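Local coordinates for protein DTDP-4-dehydrorhamnose reductase, rfbD ortholog (Clostridium acetobutylicum, PDB 1VL0) that probably reduces dTDP-6-deoxy-L-lyxo-4-hexulose to dTDP-L-rhamnose, using a bound nicotinamide dinucleotide cofactor, in dTDP-rhamnose biosynthesis, at residues A100-G105 / A150-Y155; I125-E130 / T215-C220; K185-Q190 / T244-E249; Y227-E232 / R277-S282. All blocks are in the same frame, centred on the assembly; numbering follows the deposited sequence.

The four contacts spread across the chain, with contact 1 on the opposite side of its centre from contacts 3 and 4. Contact 1 is buried and almost wholly steric between its segments, joining the ends of two helices where subunits meet. Contact 2 is partly buried and richer in hydrogen bonds; it touches contact 1 through Tyr155 and Thr215, and contact 4 through Cys220. Contact 3 lies nearer the surface and combines sheet bonds with a carboxylate clasp. Contact 4 is buried helix packing in which water mediates the polar part. Contacts 3 and 4 adjoin, since Tyr227 at the start of helix 226-237 lies against Val187 and His188.

Contact 1: residues A100-G105 / A150-Y155; sequences AAYSVG and ALNPKY
The amide nitrogen ND2 of Asn152 reaches into the end of helix 83-104, lying 3.4 Å from Ala101 CB, and is gripped there by two backbone acceptors, Ala98 O and Ala106 O. Tyr102 N is also close, 3.3 Å from Asn152 ND2, but both are donors, so this is mere proximity. At the other end of the same amide, Asn152 OD1 accepts from Lys154 N at 3.1 Å with a bent N-H...O angle of 141°, closing an Asx turn. Asparagine suits the place because one small flat group donates to the helix end and accepts from its own loop; held at both ends, the amide can hardly rotate. Ala101 suits the spot because its methyl is small enough for the amide to come close to the helix.

The packing is carried by Tyr102. With CG anti to the backbone N (chi1 -175°), its ring swings toward the end of helix 136-151 and the loop after it; Tyr102 CB rests 3.5 Å from Leu151 O, in the last residue of that helix. Farther out, Tyr102 CD1 meets Pro153 CD at 3.8 Å, the ring and the pyrrolidine crossing obliquely, while Asn152 OD1 lies near the ring plane at its edge. Proline offers this ring a rigid apolar surface. Gly105 ends the first helix with positive phi in a Schellman motif, a conformation that glycine adopts easily.

Beyond the two segments, Tyr102 also packs on Tyr102 of both neighbouring subunits, placing the contact at the trimer interface. Within the chain it joins the C-terminal ends of helices 83-104 and 136-151, just where each gives way to the next strand of the large sheet, 107-113 and 155-164, which run parallel to each other.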
loop_
_atom_site.group_PDB
_atom_site.type_symbol
_atom_site.label_atom_id
_atom_site.label_comp_id
_atom_site.label_asym_id
_atom_site.label_seq_id
_atom_site.Cartn_x
_atom_site.Cartn_y
_atom_site.Cartn_z
ATOM N N ALA A 100 1.658 2.759 17.607
ATOM C CA ALA A 100 1.636 2.553 19.066
ATOM C C ALA A 100 0.639 1.444 19.365
ATOM O O ALA A 100 0.883 0.608 20.178
ATOM C CB ALA A 100 1.264 3.831 19.767
ATOM N N ALA A 101 -0.513 1.478 18.705
ATOM C CA ALA A 101 -1.484 0.391 18.782
ATOM C C ALA A 101 -0.855 -0.935 18.404
ATOM O O ALA A 101 -0.931 -1.899 19.164
ATOM C CB ALA A 101 -2.714 0.684 17.913
ATOM N N TYR A 102 -0.264 -1.008 17.225
ATOM C CA TYR A 102 0.439 -2.210 16.787
ATOM C C TYR A 102 1.398 -2.802 17.819
ATOM O O TYR A 102 1.435 -3.994 18.021
ATOM C CB TYR A 102 1.184 -1.966 15.473
ATOM C CG TYR A 102 1.828 -3.221 14.934
ATOM C CD1 TYR A 102 1.080 -4.171 14.272
ATOM C CD2 TYR A 102 3.196 -3.480 15.136
ATOM C CE1 TYR A 102 1.663 -5.341 13.797
ATOM C CE2 TYR A 102 3.785 -4.657 14.693
ATOM C CZ TYR A 102 3.013 -5.591 14.016
ATOM O OH TYR A 102 3.536 -6.770 13.534
ATOM N N SER A 103 2.162 -1.947 18.474
ATOM C CA SER A 103 3.121 -2.375 19.470
ATOM C C SER A 103 2.477 -3.097 20.617
ATOM O O SER A 103 3.130 -3.934 21.198
ATOM C CB SER A 103 3.934 -1.182 19.985
ATOM O OG SER A 103 4.726 -0.685 18.891
ATOM N N VAL A 104 1.209 -2.809 20.928
ATOM C CA VAL A 104 0.521 -3.482 22.055
ATOM C C VAL A 104 -0.574 -4.469 21.599
ATOM O O VAL A 104 -1.343 -4.990 22.417
ATOM C CB VAL A 104 -0.020 -2.437 23.101
ATOM C CG1 VAL A 104 1.144 -1.651 23.653
ATOM C CG2 VAL A 104 -1.068 -1.464 22.481
ATOM N N GLY A 105 -0.629 -4.717 20.303
ATOM C CA GLY A 105 -1.604 -5.630 19.711
ATOM C C GLY A 105 -2.994 -5.038 19.539
ATOM O O GLY A 105 -3.960 -5.806 19.328
ATOM N N ALA A 150 -0.547 1.177 6.688
ATOM C CA ALA A 150 0.835 0.699 6.525
ATOM C C ALA A 150 1.381 0.201 7.829
ATOM O O ALA A 150 2.167 -0.716 7.852
ATOM C CB ALA A 150 1.725 1.815 6.029
ATOM N N LEU A 151 0.956 0.823 8.919
ATOM C CA LEU A 151 1.551 0.554 10.228
ATOM C C LEU A 151 0.804 -0.414 11.154
ATOM O O LEU A 151 1.312 -0.748 12.207
ATOM C CB LEU A 151 1.743 1.877 10.936
ATOM C CG LEU A 151 2.774 2.800 10.280
ATOM C CD1 LEU A 151 2.623 4.182 10.822
ATOM C CD2 LEU A 151 4.213 2.266 10.465
ATOM N N ASN A 152 -0.414 -0.820 10.787
ATOM C CA ASN A 152 -1.241 -1.697 11.605
ATOM C C ASN A 152 -2.225 -2.509 10.727
ATOM O O ASN A 152 -3.173 -1.936 10.208
ATOM C CB ASN A 152 -1.993 -0.873 12.701
ATOM C CG ASN A 152 -2.569 -1.738 13.816
ATOM O OD1 ASN A 152 -2.859 -2.921 13.603
ATOM N ND2 ASN A 152 -2.720 -1.162 15.015
ATOM N N PRO A 153 -2.011 -3.827 10.588
ATOM C CA PRO A 153 -2.951 -4.698 9.846
ATOM C C PRO A 153 -4.377 -4.855 10.404
ATOM O O PRO A 153 -5.241 -5.324 9.652
ATOM C CB PRO A 153 -2.261 -6.072 9.861
ATOM C CG PRO A 153 -0.839 -5.770 10.100
ATOM C CD PRO A 153 -0.861 -4.605 11.074
ATOM N N LYS A 154 -4.577 -4.597 11.709
ATOM C CA LYS A 154 -5.882 -4.533 12.351
ATOM C C LYS A 154 -6.424 -3.113 12.303
ATOM O O LYS A 154 -6.484 -2.423 13.295
ATOM C CB LYS A 154 -5.852 -5.111 13.784
ATOM C CG LYS A 154 -5.619 -6.614 13.796
ATOM C CD LYS A 154 -5.693 -7.265 15.231
ATOM C CE LYS A 154 -5.909 -8.792 15.121
ATOM N NZ LYS A 154 -7.219 -9.175 14.500
ATOM N N TYR A 155 -6.832 -2.673 11.095
ATOM C CA TYR A 155 -7.321 -1.345 10.900
ATOM C C TYR A 155 -8.767 -1.307 10.400
ATOM O O TYR A 155 -9.246 -2.210 9.706
ATOM C CB TYR A 155 -6.423 -0.532 9.909
ATOM C CG TYR A 155 -6.584 -0.967 8.500
ATOM C CD1 TYR A 155 -5.789 -1.966 7.985
ATOM C CD2 TYR A 155 -7.534 -0.384 7.667
ATOM C CE1 TYR A 155 -5.949 -2.387 6.672
ATOM C CE2 TYR A 155 -7.716 -0.822 6.363
ATOM C CZ TYR A 155 -6.928 -1.823 5.878
ATOM O OH TYR A 155 -7.074 -2.259 4.568
#

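Contact 2: residues I125-E130 / T215-C220; sequences ITEFDE and TFHCTC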
loop_
_atom_site.group_PDB
_atom_site.type_symbol
_atom_site.label_atom_id
_atom_site.label_comp_id
_atom_site.label_asym_id
_atom_site.label_seq_id
_atom_site.Cartn_x
_atom_site.Cartn_y
_atom_site.Cartn_z
ATOM N N ILE A 125 -20.116 7.184 -4.585
ATOM C CA ILE A 125 -18.710 6.819 -4.690
ATOM C C ILE A 125 -18.470 5.674 -3.760
ATOM O O ILE A 125 -18.833 5.753 -2.601
ATOM C CB ILE A 125 -17.838 8.014 -4.309
ATOM C CG1 ILE A 125 -18.176 9.214 -5.193
ATOM C CG2 ILE A 125 -16.393 7.678 -4.436
ATOM C CD1 ILE A 125 -17.694 10.529 -4.548
ATOM N N THR A 126 -17.861 4.606 -4.264
ATOM C CA THR A 126 -17.540 3.447 -3.425
ATOM C C THR A 126 -16.108 3.467 -2.919
ATOM O O THR A 126 -15.267 4.219 -3.371
ATOM C CB THR A 126 -17.746 2.113 -4.117
ATOM O OG1 THR A 126 -16.599 1.796 -4.893
ATOM C CG2 THR A 126 -18.934 2.100 -5.014
ATOM N N GLU A 127 -15.863 2.613 -1.946
ATOM C CA GLU A 127 -14.547 2.476 -1.357
ATOM C C GLU A 127 -13.476 1.995 -2.356
ATOM O O GLU A 127 -12.321 2.020 -2.037
ATOM C CB GLU A 127 -14.638 1.455 -0.233
ATOM C CG GLU A 127 -15.539 1.852 0.936
ATOM C CD GLU A 127 -17.019 1.486 0.779
ATOM O OE1 GLU A 127 -17.511 1.315 -0.371
ATOM O OE2 GLU A 127 -17.696 1.408 1.828
ATOM N N PHE A 128 -13.891 1.501 -3.532
ATOM C CA PHE A 128 -12.976 1.000 -4.542
ATOM C C PHE A 128 -12.680 2.039 -5.628
ATOM O O PHE A 128 -11.941 1.777 -6.532
ATOM C CB PHE A 128 -13.529 -0.270 -5.186
ATOM C CG PHE A 128 -13.893 -1.334 -4.203
ATOM C CD1 PHE A 128 -12.933 -1.889 -3.386
ATOM C CD2 PHE A 128 -15.198 -1.738 -4.040
ATOM C CE1 PHE A 128 -13.266 -2.870 -2.422
ATOM C CE2 PHE A 128 -15.536 -2.706 -3.094
ATOM C CZ PHE A 128 -14.546 -3.285 -2.291
ATOM N N ASP A 129 -13.289 3.204 -5.529
ATOM C CA ASP A 129 -13.034 4.282 -6.440
ATOM C C ASP A 129 -11.737 5.012 -6.099
ATOM O O ASP A 129 -11.279 4.973 -4.975
ATOM C CB ASP A 129 -14.217 5.250 -6.399
ATOM C CG ASP A 129 -15.451 4.679 -7.074
ATOM O OD1 ASP A 129 -15.284 3.834 -7.983
ATOM O OD2 ASP A 129 -16.598 5.015 -6.767
ATOM N N GLU A 130 -11.157 5.714 -7.066
ATOM C CA GLU A 130 -9.876 6.346 -6.812
ATOM C C GLU A 130 -9.927 7.718 -6.151
ATOM O O GLU A 130 -10.740 8.582 -6.460
ATOM C CB GLU A 130 -8.996 6.332 -8.064
ATOM C CG GLU A 130 -9.026 7.513 -9.000
ATOM C CD GLU A 130 -7.930 7.372 -10.087
ATOM O OE1 GLU A 130 -6.708 7.338 -9.734
ATOM O OE2 GLU A 130 -8.293 7.263 -11.293
ATOM N N THR A 215 -11.697 -0.613 4.834
ATOM C CA THR A 215 -12.134 0.729 4.613
ATOM C C THR A 215 -13.619 0.763 4.295
ATOM O O THR A 215 -14.062 0.073 3.380
ATOM C CB THR A 215 -11.305 1.347 3.466
ATOM O OG1 THR A 215 -9.920 1.420 3.876
ATOM C CG2 THR A 215 -11.720 2.787 3.154
ATOM N N PHE A 216 -14.355 1.592 5.041
ATOM C CA PHE A 216 -15.806 1.720 4.892
ATOM C C PHE A 216 -16.201 3.169 4.680
ATOM O O PHE A 216 -15.724 4.022 5.376
ATOM C CB PHE A 216 -16.534 1.229 6.144
ATOM C CG PHE A 216 -16.271 -0.226 6.448
ATOM C CD1 PHE A 216 -15.107 -0.606 7.106
ATOM C CD2 PHE A 216 -17.140 -1.212 5.997
ATOM C CE1 PHE A 216 -14.836 -2.032 7.390
ATOM C CE2 PHE A 216 -16.869 -2.580 6.264
ATOM C CZ PHE A 216 -15.721 -2.965 6.916
ATOM N N HIS A 217 -17.145 3.399 3.794
ATOM C CA HIS A 217 -17.931 4.629 3.763
ATOM C C HIS A 217 -19.120 4.516 4.705
ATOM O O HIS A 217 -19.759 3.468 4.827
ATOM C CB HIS A 217 -18.438 4.869 2.334
ATOM C CG HIS A 217 -17.354 5.219 1.375
ATOM N ND1 HIS A 217 -17.563 5.321 0.009
ATOM C CD2 HIS A 217 -16.033 5.442 1.577
ATOM C CE1 HIS A 217 -16.423 5.661 -0.566
ATOM N NE2 HIS A 217 -15.480 5.720 0.352
ATOM N N CYS A 218 -19.386 5.598 5.436
ATOM C CA CYS A 218 -20.489 5.649 6.379
ATOM C C CYS A 218 -21.101 7.036 6.436
ATOM O O CYS A 218 -20.713 7.868 7.279
ATOM C CB CYS A 218 -20.036 5.236 7.779
ATOM S SG CYS A 218 -21.490 5.134 8.829
ATOM N N THR A 219 -22.007 7.295 5.483
ATOM C CA THR A 219 -22.948 8.371 5.576
ATOM C C THR A 219 -24.398 7.794 5.641
ATOM O O THR A 219 -24.656 6.616 5.342
ATOM C CB THR A 219 -22.811 9.342 4.385
ATOM O OG1 THR A 219 -23.031 8.650 3.145
ATOM C CG2 THR A 219 -21.412 9.881 4.296
ATOM N N CYS A 220 -25.337 8.668 6.007
ATOM C CA CYS A 220 -26.727 8.288 6.027
ATOM C C CYS A 220 -27.216 7.959 4.606
ATOM O O CYS A 220 -26.564 8.289 3.608
ATOM C CB CYS A 220 -27.586 9.370 6.747
ATOM S SG CYS A 220 -27.504 9.334 8.606
HETATM O O HOH W 1 -19.597 1.026 3.599
#
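One face of the His217 imidazole is covered by Glu127, whose CG lies 3.8 Å from the ring centroid and 14° off the ring normal, a CH-pi contact. The carboxylate follows on, stacked against the ring with the two planes 11° apart, as the side chains slide past each other in opposite directions. At the edge of the ring, His217 ND1 makes a weak bond to Ile125 O (2.9 Å), while NE2 is bound by Arg159 NH1.

The fold of Glu127 at chi2 (87°) brings its carboxylate back to the strand. There His217 N donates to Glu127 OE2 at 2.9 Å in a virtually straight bond, arriving from above the carboxylate plane. A water joins the same Glu127 OE2 (2.6 Å) to His217 O (2.7 Å), and Met267 N is a further donor, so three bonds grip one oxygen. Glutamate suits the place, having a methylene, CG, for the ring face and a carboxylate oxygen for the backbone N-H.

A type I turn, Thr126 to Asp129, presents Glu127; Thr126 OG1 adds an ST turn by accepting from Phe128 N. The contact thus ties the loop after strand 107-113 to strand 214-217 of the Rossmann-type sheet characteristic of extended short-chain dehydrogenases.

Contact 3: residues K185-Q190 / T244-E249; sequences KVVHDQ and TPCTTE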
loop_
_atom_site.group_PDB
_atom_site.type_symbol
_atom_site.label_atom_id
_atom_site.label_comp_id
_atom_site.label_asym_id
_atom_site.label_seq_id
_atom_site.Cartn_x
_atom_site.Cartn_y
_atom_site.Cartn_z
ATOM N N LYS A 185 -29.120 32.502 1.559
ATOM C CA LYS A 185 -28.636 31.817 0.352
ATOM C C LYS A 185 -27.799 30.622 0.775
ATOM O O LYS A 185 -26.902 30.760 1.611
ATOM C CB LYS A 185 -27.796 32.762 -0.503
ATOM C CG LYS A 185 -28.609 33.844 -1.180
ATOM C CD LYS A 185 -27.709 34.717 -2.066
ATOM C CE LYS A 185 -28.485 35.870 -2.690
ATOM N NZ LYS A 185 -27.671 36.611 -3.719
ATOM N N VAL A 186 -28.144 29.448 0.239
ATOM C CA VAL A 186 -27.428 28.199 0.538
ATOM C C VAL A 186 -27.094 27.480 -0.784
ATOM O O VAL A 186 -27.927 27.405 -1.677
ATOM C CB VAL A 186 -28.251 27.276 1.483
ATOM C CG1 VAL A 186 -27.462 26.028 1.864
ATOM C CG2 VAL A 186 -28.628 27.983 2.748
ATOM N N VAL A 187 -25.879 26.957 -0.906
ATOM C CA VAL A 187 -25.449 26.311 -2.153
ATOM C C VAL A 187 -26.284 25.103 -2.492
ATOM O O VAL A 187 -26.520 24.232 -1.638
ATOM C CB VAL A 187 -23.944 25.861 -2.179
ATOM C CG1 VAL A 187 -23.042 27.060 -2.290
ATOM C CG2 VAL A 187 -23.558 25.006 -0.967
ATOM N N HIS A 188 -26.742 25.077 -3.737
ATOM C CA HIS A 188 -27.523 23.961 -4.289
ATOM C C HIS A 188 -26.709 23.085 -5.302
ATOM O O HIS A 188 -27.172 22.045 -5.792
ATOM C CB HIS A 188 -28.770 24.521 -4.967
ATOM C CG HIS A 188 -29.849 23.516 -5.190
ATOM N ND1 HIS A 188 -30.077 22.457 -4.331
ATOM C CD2 HIS A 188 -30.788 23.425 -6.157
ATOM C CE1 HIS A 188 -31.103 21.750 -4.771
ATOM N NE2 HIS A 188 -31.554 22.319 -5.874
ATOM N N ASP A 189 -25.486 23.511 -5.598
ATOM C CA ASP A 189 -24.637 22.810 -6.553
ATOM C C ASP A 189 -23.564 21.959 -5.879
ATOM O O ASP A 189 -22.616 21.548 -6.507
ATOM C CB ASP A 189 -24.043 23.784 -7.585
ATOM C CG ASP A 189 -23.117 24.827 -6.983
ATOM O OD1 ASP A 189 -22.860 24.804 -5.764
ATOM O OD2 ASP A 189 -22.581 25.737 -7.685
ATOM N N GLN A 190 -23.712 21.682 -4.592
ATOM C CA GLN A 190 -22.834 20.729 -3.910
ATOM C C GLN A 190 -23.738 19.702 -3.228
ATOM O O GLN A 190 -24.643 20.088 -2.501
ATOM C CB GLN A 190 -21.986 21.420 -2.859
ATOM C CG GLN A 190 -21.024 22.538 -3.386
ATOM C CD GLN A 190 -20.262 23.217 -2.236
ATOM O OE1 GLN A 190 -20.005 22.591 -1.190
ATOM N NE2 GLN A 190 -19.916 24.483 -2.414
ATOM N N THR A 244 -32.949 30.545 -0.419
ATOM C CA THR A 244 -32.728 30.693 -1.852
ATOM C C THR A 244 -31.536 29.815 -2.245
ATOM O O THR A 244 -30.482 29.867 -1.602
ATOM C CB THR A 244 -32.431 32.176 -2.172
ATOM O OG1 THR A 244 -33.634 32.933 -2.061
ATOM C CG2 THR A 244 -32.071 32.394 -3.605
ATOM N N PRO A 245 -31.688 29.010 -3.297
ATOM C CA PRO A 245 -30.574 28.203 -3.780
ATOM C C PRO A 245 -29.577 29.078 -4.510
ATOM O O PRO A 245 -29.966 29.951 -5.283
ATOM C CB PRO A 245 -31.236 27.198 -4.739
ATOM C CG PRO A 245 -32.539 27.801 -5.127
ATOM C CD PRO A 245 -32.907 28.824 -4.104
ATOM N N CYS A 246 -28.293 28.870 -4.260
ATOM C CA CYS A 246 -27.270 29.597 -5.013
ATOM C C CYS A 246 -26.171 28.654 -5.512
ATOM O O CYS A 246 -26.249 27.432 -5.336
ATOM C CB CYS A 246 -26.690 30.723 -4.163
ATOM S SG CYS A 246 -25.657 30.148 -2.812
ATOM N N THR A 247 -25.169 29.233 -6.169
ATOM C CA THR A 247 -24.027 28.484 -6.650
ATOM C C THR A 247 -22.806 28.726 -5.793
ATOM O O THR A 247 -22.752 29.648 -4.999
ATOM C CB THR A 247 -23.687 28.835 -8.097
ATOM O OG1 THR A 247 -23.129 30.158 -8.159
ATOM C CG2 THR A 247 -24.948 28.882 -8.962
ATOM N N THR A 248 -21.827 27.861 -5.994
ATOM C CA THR A 248 -20.559 27.899 -5.284
ATOM C C THR A 248 -19.743 29.150 -5.647
ATOM O O THR A 248 -19.030 29.693 -4.789
ATOM C CB THR A 248 -19.786 26.601 -5.604
ATOM O OG1 THR A 248 -20.487 25.473 -5.037
ATOM C CG2 THR A 248 -18.406 26.570 -4.932
ATOM N N GLU A 249 -19.862 29.602 -6.899
ATOM C CA GLU A 249 -19.090 30.760 -7.401
ATOM C C GLU A 249 -19.475 32.056 -6.714
ATOM O O GLU A 249 -18.662 32.964 -6.581
ATOM C CB GLU A 249 -19.253 30.923 -8.928
ATOM C CG GLU A 249 -18.475 29.904 -9.752
#
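The carboxylate of Asp189 clasps Thr248 with both oxygens: OD1 accepts from Thr248 OG1 at 2.6 Å, and OD2 from Thr248 N at 2.8 Å, each approached from its syn side. CG of Asp189 sits between its own backbone N and carbonyl carbon (chi1 64°), which turns the group across to the other segment. Thr248 OG1 in turn accepts from Gln190 NE2 at 2.9 Å, the bond lying almost in the Gln190 amide plane. This hydroxyl is therefore fixed from two directions, a task threonine can perform because its oxygen both gives and takes.

Behind this clasp run strands 183-187 and 242-246, a small parallel sheet separate from the large cofactor-binding one. Val186 bonds to the residues flanking Pro245 through Val186 N to Thr244 O and Cys246 N to Val186 O, both 3.0 Å, and His188 N to Cys246 O continues the ladder. The proline is tolerated because its nitrogen is not needed for these bonds.

Packing completes the contact. Pro245 and His188 lie side by side pointing the same way, their CB atoms 3.6 Å apart, with His188 ND1 bonded to Ser225 OG. Cys246 SG lies against the backbone carbon of Val186 and 4.1 Å from Val187 CG1, whose methyl also reaches Thr247 O. Helix 226-237 covers Val187 and Gln190 through Trp226.

Contact 4: residues Y227-E232 / R277-S282; sequences YDFAVE and REWKES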
loop_
_atom_site.group_PDB
_atom_site.type_symbol
_atom_site.label_atom_id
_atom_site.label_comp_id
_atom_site.label_asym_id
_atom_site.label_seq_id
_atom_site.Cartn_x
_atom_site.Cartn_y
_atom_site.Cartn_z
ATOM N N TYR A 227 -28.575 23.186 0.234
ATOM C CA TYR A 227 -29.846 23.892 0.135
ATOM C C TYR A 227 -31.009 22.986 0.635
ATOM O O TYR A 227 -31.778 23.352 1.513
ATOM C CB TYR A 227 -30.058 24.412 -1.302
ATOM C CG TYR A 227 -31.491 24.831 -1.580
ATOM C CD1 TYR A 227 -31.985 26.067 -1.145
ATOM C CD2 TYR A 227 -32.370 23.956 -2.226
ATOM C CE1 TYR A 227 -33.302 26.425 -1.370
ATOM C CE2 TYR A 227 -33.677 24.296 -2.453
ATOM C CZ TYR A 227 -34.146 25.540 -2.022
ATOM O OH TYR A 227 -35.447 25.877 -2.264
ATOM N N ASP A 228 -31.095 21.769 0.115
ATOM C CA ASP A 228 -32.130 20.843 0.526
ATOM C C ASP A 228 -32.029 20.548 2.043
ATOM O O ASP A 228 -33.030 20.377 2.736
ATOM C CB ASP A 228 -31.979 19.526 -0.193
ATOM C CG ASP A 228 -32.175 19.607 -1.693
ATOM O OD1 ASP A 228 -33.035 20.392 -2.147
ATOM O OD2 ASP A 228 -31.496 18.889 -2.466
ATOM N N PHE A 229 -30.812 20.456 2.528
ATOM C CA PHE A 229 -30.530 20.180 3.960
ATOM C C PHE A 229 -31.128 21.333 4.790
ATOM O O PHE A 229 -31.900 21.093 5.727
ATOM C CB PHE A 229 -29.028 20.043 4.098
ATOM C CG PHE A 229 -28.522 19.557 5.428
ATOM C CD1 PHE A 229 -29.359 19.166 6.477
ATOM C CD2 PHE A 229 -27.154 19.470 5.625
ATOM C CE1 PHE A 229 -28.825 18.712 7.694
ATOM C CE2 PHE A 229 -26.640 19.008 6.840
ATOM C CZ PHE A 229 -27.482 18.650 7.874
ATOM N N ALA A 230 -30.837 22.575 4.383
ATOM C CA ALA A 230 -31.347 23.776 5.062
ATOM C C ALA A 230 -32.881 23.825 5.041
ATOM O O ALA A 230 -33.522 24.068 6.064
ATOM C CB ALA A 230 -30.764 25.022 4.428
ATOM N N VAL A 231 -33.472 23.576 3.880
ATOM C CA VAL A 231 -34.913 23.596 3.729
ATOM C C VAL A 231 -35.575 22.584 4.671
ATOM O O VAL A 231 -36.608 22.872 5.290
ATOM C CB VAL A 231 -35.301 23.329 2.239
ATOM C CG1 VAL A 231 -36.813 23.104 2.074
ATOM C CG2 VAL A 231 -34.906 24.521 1.411
ATOM N N GLU A 232 -34.986 21.408 4.814
ATOM C CA GLU A 232 -35.548 20.416 5.720
ATOM C C GLU A 232 -35.361 20.830 7.166
ATOM O O GLU A 232 -36.264 20.637 7.955
ATOM C CB GLU A 232 -34.968 19.045 5.449
ATOM C CG GLU A 232 -35.470 17.913 6.346
ATOM C CD GLU A 232 -36.902 17.478 6.064
ATOM O OE1 GLU A 232 -37.579 18.038 5.172
ATOM O OE2 GLU A 232 -37.339 16.537 6.741
ATOM N N ARG A 277 -29.541 5.113 8.558
ATOM C CA ARG A 277 -30.901 5.448 8.238
ATOM C C ARG A 277 -30.927 6.511 7.173
ATOM O O ARG A 277 -29.926 7.164 6.880
ATOM C CB ARG A 277 -31.637 5.962 9.485
ATOM C CG ARG A 277 -31.790 4.931 10.562
ATOM C CD ARG A 277 -32.189 5.495 11.860
ATOM N NE ARG A 277 -31.162 6.382 12.379
ATOM C CZ ARG A 277 -31.243 7.046 13.505
ATOM N NH1 ARG A 277 -32.324 6.957 14.260
ATOM N NH2 ARG A 277 -30.229 7.793 13.886
ATOM N N GLU A 278 -32.097 6.670 6.593
ATOM C CA GLU A 278 -32.365 7.758 5.641
ATOM C C GLU A 278 -32.079 9.081 6.347
ATOM O O GLU A 278 -32.424 9.262 7.519
ATOM C CB GLU A 278 -33.841 7.715 5.216
ATOM C CG GLU A 278 -34.231 6.565 4.309
ATOM C CD GLU A 278 -33.641 6.687 2.922
ATOM O OE1 GLU A 278 -33.351 7.842 2.459
ATOM O OE2 GLU A 278 -33.465 5.606 2.302
ATOM N N TRP A 279 -31.492 10.023 5.607
ATOM C CA TRP A 279 -30.962 11.202 6.215
ATOM C C TRP A 279 -32.034 12.012 6.929
ATOM O O TRP A 279 -31.818 12.520 8.002
ATOM C CB TRP A 279 -30.188 12.014 5.181
ATOM C CG TRP A 279 -30.942 12.744 4.122
ATOM C CD1 TRP A 279 -31.222 12.305 2.857
ATOM C CD2 TRP A 279 -31.440 14.087 4.197
ATOM N NE1 TRP A 279 -31.870 13.285 2.146
ATOM C CE2 TRP A 279 -32.032 14.388 2.940
ATOM C CE3 TRP A 279 -31.476 15.061 5.205
ATOM C CZ2 TRP A 279 -32.643 15.620 2.670
ATOM C CZ3 TRP A 279 -32.047 16.256 4.951
ATOM C CH2 TRP A 279 -32.628 16.549 3.661
ATOM N N LYS A 280 -33.231 12.060 6.384
ATOM C CA LYS A 280 -34.306 12.859 7.018
ATOM C C LYS A 280 -34.766 12.298 8.350
ATOM O O LYS A 280 -35.143 13.035 9.255
ATOM C CB LYS A 280 -35.486 12.974 6.066
ATOM C CG LYS A 280 -35.213 13.969 4.930
ATOM C CD LYS A 280 -36.397 14.076 4.044
ATOM C CE LYS A 280 -36.148 15.069 2.910
ATOM N NZ LYS A 280 -37.353 15.101 2.041
ATOM N N GLU A 281 -34.712 10.983 8.480
ATOM C CA GLU A 281 -35.063 10.322 9.732
ATOM C C GLU A 281 -34.045 10.619 10.850
ATOM O O GLU A 281 -34.411 10.885 11.982
ATOM C CB GLU A 281 -35.160 8.825 9.473
ATOM C CG GLU A 281 -35.612 7.980 10.645
ATOM C CD GLU A 281 -35.673 6.472 10.330
ATOM O OE1 GLU A 281 -35.570 6.087 9.136
ATOM O OE2 GLU A 281 -35.797 5.676 11.297
ATOM N N SER A 282 -32.755 10.509 10.524
ATOM C CA SER A 282 -31.706 10.809 11.425
ATOM C C SER A 282 -31.771 12.262 11.865
ATOM O O SER A 282 -31.551 12.601 13.035
ATOM C CB SER A 282 -30.357 10.517 10.758
ATOM O OG SER A 282 -30.186 9.129 10.601
HETATM O O HOH W 2 -39.175 16.373 4.017
HETATM O O HOH W 3 -37.219 14.820 8.477
#
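Apolar packing centres on Trp279, whose six-membered ring pushes its outer corner against helix 226-237. Trp279 CH2 comes 3.9 Å from Glu232 CB, and Trp279 CZ3 lies 4.2 Å from Phe229 CD1. CG of Trp279 occupies the position between its backbone N and carbonyl carbon (chi1 72°), directing the indole to the facing helix from the very first turn of helix 279-290. A broad tryptophan suits this spot, reaching across between segments whose nearest alpha carbons, those of Glu232 and Lys280, are 7.8 Å apart. Lys280 lays its own CG over the centre of the indole face, and its extended methylenes continue toward Glu232.

Polar contact is made chiefly through water, although the backbone oxygen Asp228 O also meets the indole edge near its plane, beside Trp279 CH2. The chain of Glu232 is bent at chi2 (72°) and crosses Lys280 at about a right angle, with Glu232 OE2 3.8 Å from Lys280 CD. Its oxygen OE1 stays 4.3 Å from Lys280 NZ, beyond salt-bridge range, and a water fills the link, bonded to Glu232 OE1 at 2.6 Å and to Lys280 NZ at 3.0 Å. A second water appears to join Glu232 OE2 to Lys280 O, though its short distance to the carboxylate makes it doubtful. The direct salt-bridge partner of Glu232 OE1 is Arg235 NE, one turn farther along the same helix.

Glutamate and lysine thus act here by their methylenes as much as by their charges: the carbon chains border the tryptophan, and the buried carboxylate, with arginine and water beside it, probably remains ionised.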